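Local coordinates for protein putative N-acetylmuramoyl-L-alanine amidase,autolysin cwp6 (Peptoclostridium difficile, PDB 5J72) that probably cleaves the amide bond between N-acetylmuramic acid and L-alanine in peptidoglycan, as a zinc-dependent amidase carrying cell-wall-binding CWB2 modules, at residues 395-407 / 484-496. Numbering follows the deposited sequence.
Sequences PKTYVSAYHSTNL and TALATTEYLRSKG. With NA (sodium ion), chain E.
Segment 395-407 runs along the C-terminal half of the helix 477-494. A401 stands beside E490, with their CA atoms 5.7 Å apart, and Y398 stands beside R493 at 6.4 Å. No backbone-to-backbone bonds link the two segments. E490 carries the centre of the contact. Its CG lies anti to the backbone N (chi1 -167°), and a bend at chi2 brings the buried carboxylate to segment 395-407. OE1 accepts from A401 N at 2.8 Å through its syn lone pair. OE2 accepts from S400 OG at 2.7 Å, again on the syn side. S400 OG in turn accepts from Y402 N, which makes an ST turn. One carboxylate thus holds two successive residues, S400 and A401, by two bonds. Segment 395-407 belongs to a CWB2 cell-wall-binding module and the helix to the amidase_3 catalytic domain, so this is an interdomain contact. It lies away from the zinc site, while L407 O helps bind a sodium ion. The Y398 ring stands perpendicular to the E490 carboxylate, whose CD meets the ring edge 3.6 Å from CE2. The backbone of R493 and S494 lies over one ring face, near the rim, with S494 CA 3.4 Å from CE1. P395 is on the opposite face. R493 reaches out extended from CG to NE. Its NH1 donates to V399 O, a bent bond of 3.2 Å. NH2 donates to water 3 and is also held by V499 of strand 498-501. T489 CG2 sits over the centre of the guanidinium and also touches A401 CB. One turn before E490, on the N-terminal side, L486 CB packs obliquely against Y402 CE1 at 3.7 Å. Y402 OH comes close to A487 and hydrogen-bonds K623 NZ of helix 619-637.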
ATOM      1  N   PRO A 395      -0.073   0.727  10.340  1.00 25.08           N
ATOM      2  CA  PRO A 395      -0.528   1.500  11.498  1.00 24.70           C
ATOM      3  C   PRO A 395       0.434   2.637  11.862  1.00 23.01           C
ATOM      4  O   PRO A 395       1.585   2.637  11.466  1.00 23.20           O
ATOM      5  CB  PRO A 395      -0.617   0.411  12.627  1.00 25.16           C
ATOM      6  CG  PRO A 395      -0.834  -0.862  11.875  1.00 24.30           C
ATOM      7  CD  PRO A 395       0.102  -0.699  10.674  1.00 23.45           C
ATOM      8  N   LYS A 396      -0.036   3.553  12.689  1.00 24.86           N
ATOM      9  CA  LYS A 396       0.787   4.716  13.069  1.00 29.20           C
ATOM     10  C   LYS A 396       2.049   4.340  13.830  1.00 31.47           C
ATOM     11  O   LYS A 396       3.052   5.017  13.697  1.00 30.92           O
ATOM     12  CB  LYS A 396      -0.021   5.643  13.995  1.00 29.76           C
ATOM     13  CG  LYS A 396      -1.279   6.193  13.408  1.00 36.85           C
ATOM     14  CD  LYS A 396      -1.863   7.165  14.425  1.00 43.51           C
ATOM     15  CE  LYS A 396      -3.038   6.563  15.120  1.00 55.25           C
ATOM     16  NZ  LYS A 396      -4.246   7.398  14.918  1.00 61.56           N
ATOM     17  N   THR A 397       2.010   3.237  14.623  1.00 31.60           N
ATOM     18  CA  THR A 397       3.166   2.927  15.470  1.00 30.78           C
ATOM     19  C   THR A 397       4.055   1.799  15.016  1.00 31.10           C
ATOM     20  O   THR A 397       5.049   1.565  15.686  1.00 33.03           O
ATOM     21  CB  THR A 397       2.667   2.660  16.922  1.00 35.33           C
ATOM     22  OG1 THR A 397       1.911   1.443  16.881  1.00 37.28           O
ATOM     23  CG2 THR A 397       1.753   3.789  17.471  1.00 35.32           C
ATOM     24  N   TYR A 398       3.776   1.077  13.917  1.00 25.94           N
ATOM     25  CA  TYR A 398       4.738   0.079  13.477  1.00 24.57           C
ATOM     26  C   TYR A 398       4.619  -0.245  12.008  1.00 26.73           C
ATOM     27  O   TYR A 398       3.563  -0.003  11.414  1.00 28.92           O
ATOM     28  CB  TYR A 398       4.583  -1.270  14.284  1.00 26.82           C
ATOM     29  CG  TYR A 398       3.239  -1.961  14.109  1.00 25.81           C
ATOM     30  CD1 TYR A 398       2.129  -1.560  14.843  1.00 27.05           C
ATOM     31  CD2 TYR A 398       3.094  -3.041  13.241  1.00 26.21           C
ATOM     32  CE1 TYR A 398       0.904  -2.211  14.723  1.00 26.85           C
ATOM     33  CE2 TYR A 398       1.870  -3.706  13.119  1.00 24.82           C
ATOM     34  CZ  TYR A 398       0.783  -3.280  13.862  1.00 22.21           C
ATOM     35  OH  TYR A 398      -0.432  -3.894  13.744  1.00 29.26           O
ATOM     36  N   VAL A 399       5.663  -0.752  11.417  1.00 22.71           N
ATOM     37  CA  VAL A 399       5.605  -1.181  10.043  1.00 20.05           C
ATOM     38  C   VAL A 399       5.020  -2.589  10.081  1.00 25.12           C
ATOM     39  O   VAL A 399       5.586  -3.481  10.738  1.00 25.66           O
ATOM     40  CB  VAL A 399       6.982  -1.206   9.385  1.00 22.99           C
ATOM     41  CG1 VAL A 399       6.884  -1.774   7.941  1.00 23.12           C
ATOM     42  CG2 VAL A 399       7.584   0.202   9.379  1.00 25.99           C
ATOM     43  N   SER A 400       3.908  -2.813   9.429  1.00 23.67           N
ATOM     44  CA  SER A 400       3.385  -4.158   9.390  1.00 26.20           C
ATOM     45  C   SER A 400       4.387  -5.192   8.846  1.00 24.92           C
ATOM     46  O   SER A 400       5.126  -4.997   7.875  1.00 22.49           O
ATOM     47  CB  SER A 400       2.107  -4.196   8.535  1.00 26.18           C
ATOM     48  OG  SER A 400       1.733  -5.541   8.283  1.00 26.52           O
ATOM     49  N   ALA A 401       4.418  -6.387   9.501  1.00 24.80           N
ATOM     50  CA  ALA A 401       5.323  -7.456   9.059  1.00 24.40           C
ATOM     51  C   ALA A 401       5.044  -7.935   7.664  1.00 21.51           C
ATOM     52  O   ALA A 401       5.924  -8.425   6.964  1.00 23.78           O
ATOM     53  CB  ALA A 401       5.186  -8.669  10.043  1.00 28.16           C
ATOM     54  N   TYR A 402       3.800  -7.774   7.199  1.00 20.93           N
ATOM     55  CA  TYR A 402       3.481  -8.261   5.834  1.00 18.90           C
ATOM     56  C   TYR A 402       4.204  -7.409   4.748  1.00 21.11           C
ATOM     57  O   TYR A 402       4.333  -7.874   3.615  1.00 21.87           O
ATOM     58  CB  TYR A 402       1.963  -8.167   5.616  1.00 21.96           C
ATOM     59  CG  TYR A 402       1.216  -9.143   6.503  1.00 16.94           C
ATOM     60  CD1 TYR A 402       1.301 -10.515   6.291  1.00 22.76           C
ATOM     61  CD2 TYR A 402       0.445  -8.698   7.554  1.00 20.76           C
ATOM     62  CE1 TYR A 402       0.626 -11.424   7.114  1.00 19.68           C
ATOM     63  CE2 TYR A 402      -0.220  -9.589   8.398  1.00 23.34           C
ATOM     64  CZ  TYR A 402      -0.120 -10.947   8.173  1.00 24.41           C
ATOM     65  OH  TYR A 402      -0.772 -11.813   9.048  1.00 27.38           O
ATOM     66  N   HIS A 403       4.663  -6.207   5.111  1.00 23.39           N
ATOM     67  CA  HIS A 403       5.401  -5.340   4.152  1.00 24.59           C
ATOM     68  C   HIS A 403       6.873  -5.674   4.079  1.00 26.51           C
ATOM     69  O   HIS A 403       7.564  -5.182   3.197  1.00 22.92           O
ATOM     70  CB  HIS A 403       5.292  -3.842   4.576  1.00 21.23           C
ATOM     71  CG  HIS A 403       3.894  -3.329   4.491  1.00 16.92           C
ATOM     72  ND1 HIS A 403       3.065  -3.643   3.417  1.00 20.20           N
ATOM     73  CD2 HIS A 403       3.157  -2.595   5.352  1.00 17.98           C
ATOM     74  CE1 HIS A 403       1.871  -3.101   3.653  1.00 19.66           C
ATOM     75  NE2 HIS A 403       1.901  -2.458   4.807  1.00 19.01           N
ATOM     76  N   SER A 404       7.372  -6.576   4.969  1.00 27.62           N
ATOM     77  CA  SER A 404       8.823  -6.776   5.004  1.00 31.63           C
ATOM     78  C   SER A 404       9.458  -7.120   3.731  1.00 27.52           C
ATOM     79  O   SER A 404      10.488  -6.536   3.390  1.00 28.88           O
ATOM     80  CB  SER A 404       9.189  -7.883   6.007  1.00 34.35           C
ATOM     81  OG  SER A 404       8.706  -7.507   7.270  1.00 41.05           O
ATOM     82  N   THR A 405       8.927  -8.078   3.018  1.00 27.08           N
ATOM     83  CA  THR A 405       9.554  -8.485   1.762  1.00 29.68           C
ATOM     84  C   THR A 405       9.559  -7.405   0.659  1.00 31.55           C
ATOM     85  O   THR A 405      10.575  -7.174   0.002  1.00 29.18           O
ATOM     86  CB  THR A 405       8.837  -9.726   1.226  1.00 35.04           C
ATOM     87  OG1 THR A 405       8.689 -10.654   2.314  1.00 41.05           O
ATOM     88  CG2 THR A 405       9.580 -10.393   0.118  1.00 36.70           C
ATOM     89  N   ASN A 406       8.387  -6.792   0.406  1.00 26.64           N
ATOM     90  CA  ASN A 406       8.310  -5.735  -0.599  1.00 22.67           C
ATOM     91  C   ASN A 406       9.278  -4.586  -0.196  1.00 22.68           C
ATOM     92  O   ASN A 406       9.980  -4.091  -1.051  1.00 23.96           O
ATOM     93  CB  ASN A 406       6.874  -5.139  -0.594  1.00 22.72           C
ATOM     94  CG  ASN A 406       5.844  -6.067  -1.260  1.00 29.23           C
ATOM     95  OD1 ASN A 406       6.214  -6.989  -2.008  1.00 27.81           O
ATOM     96  ND2 ASN A 406       4.548  -5.900  -1.034  1.00 21.90           N
ATOM     97  N   LEU A 407       9.271  -4.151   1.091  1.00 22.99           N
ATOM     98  CA  LEU A 407      10.132  -3.011   1.478  1.00 23.21           C
ATOM     99  C   LEU A 407      11.634  -3.387   1.295  1.00 27.90           C
ATOM    100  O   LEU A 407      12.416  -2.590   0.772  1.00 27.07           O
ATOM    101  CB  LEU A 407       9.838  -2.556   2.893  1.00 21.58           C
ATOM    102  CG  LEU A 407       8.424  -1.986   3.046  1.00 24.44           C
ATOM    103  CD1 LEU A 407       8.200  -1.604   4.449  1.00 25.03           C
ATOM    104  CD2 LEU A 407       8.286  -0.697   2.157  1.00 25.84           C
ATOM    105  N   THR A 484       1.911 -18.211  10.012  1.00 22.65           N
ATOM    106  CA  THR A 484       1.657 -18.122  11.453  1.00 22.10           C
ATOM    107  C   THR A 484       2.594 -17.065  12.066  1.00 19.72           C
ATOM    108  O   THR A 484       2.159 -16.186  12.817  1.00 19.91           O
ATOM    109  CB  THR A 484       1.956 -19.496  12.108  1.00 22.31           C
ATOM    110  OG1 THR A 484       1.096 -20.450  11.538  1.00 21.12           O
ATOM    111  CG2 THR A 484       1.723 -19.438  13.674  1.00 21.67           C
ATOM    112  N   ALA A 485       3.900 -17.127  11.696  1.00 18.82           N
ATOM    113  CA  ALA A 485       4.900 -16.246  12.256  1.00 16.89           C
ATOM    114  C   ALA A 485       4.664 -14.803  11.893  1.00 17.08           C
ATOM    115  O   ALA A 485       4.955 -13.908  12.727  1.00 18.42           O
ATOM    116  CB  ALA A 485       6.345 -16.674  11.829  1.00 16.60           C
ATOM    117  N   LEU A 486       4.174 -14.527  10.723  1.00 17.75           N
ATOM    118  CA  LEU A 486       3.924 -13.110  10.340  1.00 17.55           C
ATOM    119  C   LEU A 486       2.823 -12.570  11.295  1.00 16.48           C
ATOM    120  O   LEU A 486       2.902 -11.421  11.728  1.00 19.61           O
ATOM    121  CB  LEU A 486       3.413 -13.038   8.844  1.00 16.96           C
ATOM    122  CG  LEU A 486       4.661 -13.257   7.874  1.00 18.93           C
ATOM    123  CD1 LEU A 486       4.144 -13.653   6.430  1.00 22.07           C
ATOM    124  CD2 LEU A 486       5.554 -11.969   7.801  1.00 20.06           C
ATOM    125  N   ALA A 487       1.827 -13.397  11.562  1.00 17.90           N
ATOM    126  CA  ALA A 487       0.712 -12.938  12.438  1.00 21.35           C
ATOM    127  C   ALA A 487       1.209 -12.735  13.878  1.00 22.55           C
ATOM    128  O   ALA A 487       0.777 -11.802  14.556  1.00 21.53           O
ATOM    129  CB  ALA A 487      -0.409 -13.951  12.373  1.00 19.84           C
ATOM    130  N   THR A 488       2.105 -13.620  14.374  1.00 21.81           N
ATOM    131  CA  THR A 488       2.678 -13.416  15.697  1.00 17.88           C
ATOM    132  C   THR A 488       3.463 -12.120  15.745  1.00 22.13           C
ATOM    133  O   THR A 488       3.412 -11.349  16.719  1.00 20.14           O
ATOM    134  CB  THR A 488       3.681 -14.584  16.012  1.00 19.92           C
ATOM    135  OG1 THR A 488       2.950 -15.798  15.949  1.00 18.38           O
ATOM    136  CG2 THR A 488       4.378 -14.391  17.417  1.00 20.02           C
ATOM    137  N   THR A 489       4.275 -11.878  14.684  1.00 19.21           N
ATOM    138  CA  THR A 489       5.068 -10.656  14.661  1.00 20.57           C
ATOM    139  C   THR A 489       4.146  -9.422  14.678  1.00 19.16           C
ATOM    140  O   THR A 489       4.399  -8.440  15.396  1.00 20.17           O
ATOM    141  CB  THR A 489       5.962 -10.660  13.345  1.00 19.19           C
ATOM    142  OG1 THR A 489       6.862 -11.764  13.482  1.00 17.29           O
ATOM    143  CG2 THR A 489       6.808  -9.408  13.213  1.00 18.38           C
ATOM    144  N   GLU A 490       3.112  -9.491  13.885  1.00 19.39           N
ATOM    145  CA  GLU A 490       2.180  -8.358  13.756  1.00 19.55           C
ATOM    146  C   GLU A 490       1.547  -8.052  15.175  1.00 24.87           C
ATOM    147  O   GLU A 490       1.461  -6.906  15.576  1.00 22.88           O
ATOM    148  CB  GLU A 490       1.048  -8.757  12.816  1.00 25.69           C
ATOM    149  CG  GLU A 490       0.276  -7.515  12.432  1.00 37.20           C
ATOM    150  CD  GLU A 490       1.028  -6.744  11.303  1.00 50.10           C
ATOM    151  OE1 GLU A 490       2.263  -6.867  11.179  1.00 52.60           O
ATOM    152  OE2 GLU A 490       0.364  -6.040  10.551  1.00 56.32           O
ATOM    153  N   TYR A 491       1.148  -9.112  15.903  1.00 23.30           N
ATOM    154  CA  TYR A 491       0.562  -8.877  17.240  1.00 23.95           C
ATOM    155  C   TYR A 491       1.580  -8.272  18.143  1.00 26.17           C
ATOM    156  O   TYR A 491       1.302  -7.257  18.805  1.00 23.53           O
ATOM    157  CB  TYR A 491       0.038 -10.177  17.832  1.00 22.87           C
ATOM    158  CG  TYR A 491      -0.481  -9.912  19.239  1.00 27.37           C
ATOM    159  CD1 TYR A 491      -1.755  -9.398  19.442  1.00 27.09           C
ATOM    160  CD2 TYR A 491       0.343 -10.083  20.347  1.00 27.14           C
ATOM    161  CE1 TYR A 491      -2.193  -9.044  20.714  1.00 30.45           C
ATOM    162  CE2 TYR A 491      -0.089  -9.749  21.636  1.00 26.24           C
ATOM    163  CZ  TYR A 491      -1.356  -9.225  21.809  1.00 33.15           C
ATOM    164  OH  TYR A 491      -1.772  -8.884  23.079  1.00 31.61           O
ATOM    165  N   LEU A 492       2.801  -8.827  18.189  1.00 22.61           N
ATOM    166  CA  LEU A 492       3.804  -8.263  19.099  1.00 23.77           C
ATOM    167  C   LEU A 492       4.127  -6.807  18.789  1.00 26.08           C
ATOM    168  O   LEU A 492       4.289  -5.980  19.707  1.00 23.75           O
ATOM    169  CB  LEU A 492       5.104  -9.103  19.016  1.00 20.89           C
ATOM    170  CG  LEU A 492       4.898 -10.521  19.626  1.00 24.93           C
ATOM    171  CD1 LEU A 492       6.107 -11.429  19.338  1.00 20.06           C
ATOM    172  CD2 LEU A 492       4.758 -10.359  21.185  1.00 23.97           C
ATOM    173  N   ARG A 493       4.254  -6.481  17.493  1.00 22.17           N
ATOM    174  CA  ARG A 493       4.584  -5.099  17.155  1.00 24.67           C
ATOM    175  C   ARG A 493       3.457  -4.161  17.536  1.00 22.63           C
ATOM    176  O   ARG A 493       3.748  -3.026  17.917  1.00 24.62           O
ATOM    177  CB  ARG A 493       4.846  -4.948  15.638  1.00 24.34           C
ATOM    178  CG  ARG A 493       6.092  -5.674  15.244  1.00 24.83           C
ATOM    179  CD  ARG A 493       6.534  -5.292  13.819  1.00 24.94           C
ATOM    180  NE  ARG A 493       7.855  -5.882  13.590  1.00 28.02           N
ATOM    181  CZ  ARG A 493       8.363  -6.110  12.385  1.00 33.44           C
ATOM    182  NH1 ARG A 493       7.671  -5.789  11.288  1.00 27.29           N
ATOM    183  NH2 ARG A 493       9.564  -6.650  12.261  1.00 30.21           N
ATOM    184  N   SER A 494       2.225  -4.587  17.390  1.00 24.01           N
ATOM    185  CA  SER A 494       1.093  -3.732  17.731  1.00 28.37           C
ATOM    186  C   SER A 494       1.057  -3.449  19.266  1.00 34.00           C
ATOM    187  O   SER A 494       0.366  -2.516  19.688  1.00 30.61           O
ATOM    188  CB  SER A 494      -0.201  -4.389  17.302  1.00 27.70           C
ATOM    189  OG  SER A 494      -0.583  -5.372  18.248  1.00 25.90           O
ATOM    190  N   LYS A 495       1.779  -4.248  20.084  1.00 31.19           N
ATOM    191  CA  LYS A 495       1.840  -4.014  21.548  1.00 27.38           C
ATOM    192  C   LYS A 495       3.158  -3.373  21.923  1.00 29.18           C
ATOM    193  O   LYS A 495       3.491  -3.340  23.102  1.00 31.22           O
ATOM    194  CB  LYS A 495       1.652  -5.340  22.298  1.00 25.14           C
ATOM    195  CG  LYS A 495       0.321  -5.985  21.960  1.00 23.11           C
ATOM    196  CD  LYS A 495      -0.782  -4.962  22.158  1.00 31.76           C
ATOM    197  CE  LYS A 495      -2.031  -5.641  22.601  1.00 41.63           C
ATOM    198  NZ  LYS A 495      -3.054  -5.628  21.546  1.00 50.93           N
ATOM    199  N   GLY A 496       3.931  -2.860  20.959  1.00 26.27           N
ATOM    200  CA  GLY A 496       5.168  -2.163  21.296  1.00 28.86           C
ATOM    201  C   GLY A 496       6.378  -3.039  21.575  1.00 33.67           C
ATOM    202  O   GLY A 496       7.362  -2.559  22.126  1.00 33.31           O
TER
HETATM  203 NA    NA E 703      14.388  -1.983  -0.320  1.00 26.00          NA
HETATM  204  O   HOH W   1       3.070  -0.322  18.590  1.00 36.82           O
HETATM  205  O   HOH W   2       7.943  -5.058   8.117  1.00 31.96           O
HETATM  206  O   HOH W   3       9.706  -7.456   9.624  1.00 58.48           O